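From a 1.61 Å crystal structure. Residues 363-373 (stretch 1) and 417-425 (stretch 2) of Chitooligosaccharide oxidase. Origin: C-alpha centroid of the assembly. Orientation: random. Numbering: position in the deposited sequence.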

# COMPACT_ATOMS: atom_id res chain seq x y z
N THR A 363 -22.50 -4.14 18.18
CA THR A 363 -23.23 -3.08 18.94
C THR A 363 -23.01 -1.76 18.20
O THR A 363 -23.87 -1.44 17.38
N THR A 364 -21.89 -1.08 18.43
CA THR A 364 -21.56 0.20 17.76
C THR A 364 -21.51 0.03 16.23
O THR A 364 -22.11 0.84 15.52
N GLY A 365 -20.85 -0.99 15.69
CA GLY A 365 -20.80 -1.18 14.24
C GLY A 365 -22.19 -1.37 13.64
O GLY A 365 -22.51 -0.74 12.61
N LYS A 366 -22.98 -2.24 14.27
CA LYS A 366 -24.31 -2.69 13.79
C LYS A 366 -25.24 -1.47 13.73
O LYS A 366 -25.99 -1.36 12.77
N SER A 367 -25.19 -0.58 14.71
CA SER A 367 -26.18 0.50 14.83
C SER A 367 -25.71 1.75 14.06
O SER A 367 -26.45 2.70 13.98
N SER A 368 -24.51 1.73 13.47
CA SER A 368 -23.92 2.92 12.80
C SER A 368 -24.65 3.19 11.49
O SER A 368 -24.94 2.23 10.76
N SER A 369 -24.92 4.46 11.16
CA SER A 369 -25.45 4.84 9.84
C SER A 369 -24.34 4.82 8.79
O SER A 369 -24.64 4.89 7.58
N HIS A 370 -23.08 4.71 9.23
CA HIS A 370 -21.91 4.82 8.31
C HIS A 370 -21.78 3.56 7.46
O HIS A 370 -22.04 2.49 8.01
N SER A 371 -21.36 3.69 6.19
CA SER A 371 -21.03 2.54 5.31
C SER A 371 -19.56 2.18 5.57
O SER A 371 -18.66 2.67 4.87
N TRP A 372 -19.34 1.54 6.69
CA TRP A 372 -17.97 1.15 7.12
C TRP A 372 -17.69 -0.29 6.66
O TRP A 372 -18.61 -1.05 6.42
N TRP A 373 -16.42 -0.64 6.50
CA TRP A 373 -16.07 -2.08 6.30
C TRP A 373 -14.65 -2.27 6.81
O TRP A 373 -13.92 -1.28 7.03
N TYR A 417 -17.44 14.38 4.77
CA TYR A 417 -17.15 13.30 5.73
C TYR A 417 -17.45 13.77 7.15
O TYR A 417 -16.91 14.76 7.63
N PRO A 418 -18.33 13.10 7.93
CA PRO A 418 -18.66 13.60 9.27
C PRO A 418 -17.64 13.21 10.34
O PRO A 418 -17.09 12.13 10.24
N SER A 419 -17.41 14.05 11.34
CA SER A 419 -16.32 13.83 12.33
C SER A 419 -16.63 12.63 13.25
O SER A 419 -15.65 12.03 13.76
N ASP A 420 -17.90 12.22 13.41
CA ASP A 420 -18.21 10.99 14.20
C ASP A 420 -17.63 9.76 13.49
O ASP A 420 -17.39 8.78 14.19
N GLY A 421 -17.34 9.84 12.20
CA GLY A 421 -16.65 8.75 11.44
C GLY A 421 -15.26 8.47 11.97
O GLY A 421 -14.83 7.25 12.02
N PHE A 422 -14.51 9.50 12.35
CA PHE A 422 -13.21 9.31 13.02
C PHE A 422 -13.38 8.46 14.27
O PHE A 422 -12.52 7.60 14.54
N ASN A 423 -14.40 8.76 15.09
CA ASN A 423 -14.55 8.03 16.38
C ASN A 423 -15.03 6.59 16.10
O ASN A 423 -14.62 5.70 16.84
N LEU A 424 -15.81 6.38 15.06
CA LEU A 424 -16.30 5.02 14.72
C LEU A 424 -15.06 4.18 14.40
O LEU A 424 -14.92 3.04 14.93
N ILE A 425 -14.21 4.69 13.51
CA ILE A 425 -13.03 3.88 13.04
C ILE A 425 -12.02 3.71 14.18
O ILE A 425 -11.41 2.61 14.32

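Tyr417 opens stretch 2 with its CA-to-CB bond sideways to stretch 1; chi1 is t (-172°), and the hydroxyl end comes nearer without making contact. Pro418 is the first residue to touch. Its CA-to-CB bond points toward stretch 1, the ring is C-gamma endo, and it packs against the His370 imidazole. Ser419 (p) points away and takes no part.

Asp420 leaves the backbone sideways, but chi1 p (62°) with chi2 near 0° brings its carboxylate closer, so that Asp420 OD1 sits 3.0 Å from His370 NE2, at the edge of the imidazole and near its plane. His370 (chi1 m, -74°) points toward stretch 2, but its ring is probably turned over in the model, which leaves the nature of this polar approach open. Gly421 has no side chain, and its backbone packs against the same imidazole. An ideal CB here would fall 2.1 Å from Tyr417 OH, a clash within its own stretch.

Phe422 (m) points away, and Asn423 is out of reach, its chi1 of -147° lying between wells. Leu424 (t, p) points toward stretch 1 and has the largest covered area of either stretch, 100 Å² of a contact burying 327 Å² in total. Leu424 CD2 is 3.6 Å from His370 CB, 3.6 Å from Ser368 OG and 3.9 Å from Trp372 CD1, the last an apolar side-chain contact, while Leu424 CD1 reaches Thr364 CG2 (m rotamer) at 4.4 Å.

Two of these partners are tied down within stretch 1: Trp372 (p) donates from NE1 to Gly365 O at 2.9 Å (151°), which satisfies the indole N-H while the neighbouring carbon CD1 meets the leucine, and Ser368 OG (t) accepts from His370 N at 3.1 Å (157°). Ile425 (m, m) closes the stretch sideways, but its end comes nearer, with Ile425 CD1 4.7 Å from Trp372 CB.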

# COMPACT_ATOMS: atom_id res chain seq x y z
CB THR A 363 -22.84 -3.07 20.42
OG1 THR A 363 -21.44 -2.85 20.61
CG2 THR A 363 -23.19 -4.37 21.11
CB THR A 364 -20.28 0.81 18.34
OG1 THR A 364 -20.44 0.79 19.76
CG2 THR A 364 -20.00 2.21 17.85
CB LYS A 366 -24.85 -3.79 14.71
CG LYS A 366 -26.25 -4.31 14.42
CD LYS A 366 -26.88 -5.03 15.62
CE LYS A 366 -28.31 -5.48 15.40
NZ LYS A 366 -28.34 -6.84 14.84
CB SER A 367 -26.49 0.76 16.26
OG SER A 367 -25.37 1.33 16.91
CB SER A 368 -22.43 2.73 12.55
OG SER A 368 -21.89 3.88 11.94
CB SER A 369 -26.09 6.20 9.89
OG SER A 369 -25.18 7.11 10.48
CB HIS A 370 -20.66 5.03 9.12
CG HIS A 370 -20.56 6.41 9.66
ND1 HIS A 370 -21.56 6.98 10.43
CD2 HIS A 370 -19.57 7.32 9.61
CE1 HIS A 370 -21.19 8.19 10.80
NE2 HIS A 370 -19.98 8.41 10.33
CB SER A 371 -21.36 2.76 3.87
OG SER A 371 -20.90 4.00 3.42
CB TRP A 372 -17.80 1.31 8.62
CG TRP A 372 -18.67 0.41 9.42
CD1 TRP A 372 -19.91 0.70 9.93
CD2 TRP A 372 -18.39 -0.94 9.83
NE1 TRP A 372 -20.43 -0.39 10.57
CE2 TRP A 372 -19.51 -1.41 10.53
CE3 TRP A 372 -17.32 -1.82 9.61
CZ2 TRP A 372 -19.58 -2.70 11.06
CZ3 TRP A 372 -17.39 -3.09 10.14
CH2 TRP A 372 -18.51 -3.54 10.83
CB TRP A 373 -16.17 -2.56 4.86
CG TRP A 373 -15.44 -1.75 3.85
CD1 TRP A 373 -15.95 -0.75 3.09
CD2 TRP A 373 -14.06 -1.90 3.43
NE1 TRP A 373 -15.00 -0.26 2.24
CE2 TRP A 373 -13.82 -0.93 2.44
CE3 TRP A 373 -12.99 -2.67 3.87
CZ2 TRP A 373 -12.59 -0.78 1.81
CZ3 TRP A 373 -11.75 -2.50 3.28
CH2 TRP A 373 -11.55 -1.55 2.27
CB TYR A 417 -15.71 12.81 5.57
CG TYR A 417 -15.48 11.58 6.40
CD1 TYR A 417 -15.87 10.34 5.92
CD2 TYR A 417 -14.97 11.66 7.69
CE1 TYR A 417 -15.77 9.21 6.70
CE2 TYR A 417 -14.81 10.53 8.46
CZ TYR A 417 -15.21 9.29 7.96
OH TYR A 417 -15.07 8.20 8.78
CB PRO A 418 -20.01 12.93 9.53
CG PRO A 418 -19.91 11.61 8.79
CD PRO A 418 -19.05 11.87 7.57
CB SER A 419 -16.00 15.09 13.11
OG SER A 419 -17.19 15.74 13.54
CB ASP A 420 -19.69 10.80 14.54
CG ASP A 420 -20.64 10.64 13.36
OD1 ASP A 420 -20.20 10.69 12.21
OD2 ASP A 420 -21.86 10.54 13.62
CB PHE A 422 -12.56 10.66 13.37
CG PHE A 422 -12.32 11.58 12.19
CD1 PHE A 422 -11.69 11.12 11.04
CD2 PHE A 422 -12.64 12.93 12.25
CE1 PHE A 422 -11.44 11.95 9.97
CE2 PHE A 422 -12.33 13.78 11.20
CZ PHE A 422 -11.77 13.29 10.04
CB ASN A 423 -15.49 8.72 17.37
CG ASN A 423 -15.05 8.49 18.80
OD1 ASN A 423 -13.92 8.83 19.17
ND2 ASN A 423 -15.92 7.91 19.62
CB LEU A 424 -17.19 5.09 13.48
CG LEU A 424 -17.56 3.73 12.87
CD1 LEU A 424 -18.35 2.90 13.85
CD2 LEU A 424 -18.33 3.91 11.57
CB ILE A 425 -12.44 4.54 11.78
CG1 ILE A 425 -13.37 4.43 10.58
CG2 ILE A 425 -11.05 3.98 11.44
CD1 ILE A 425 -13.70 3.02 10.17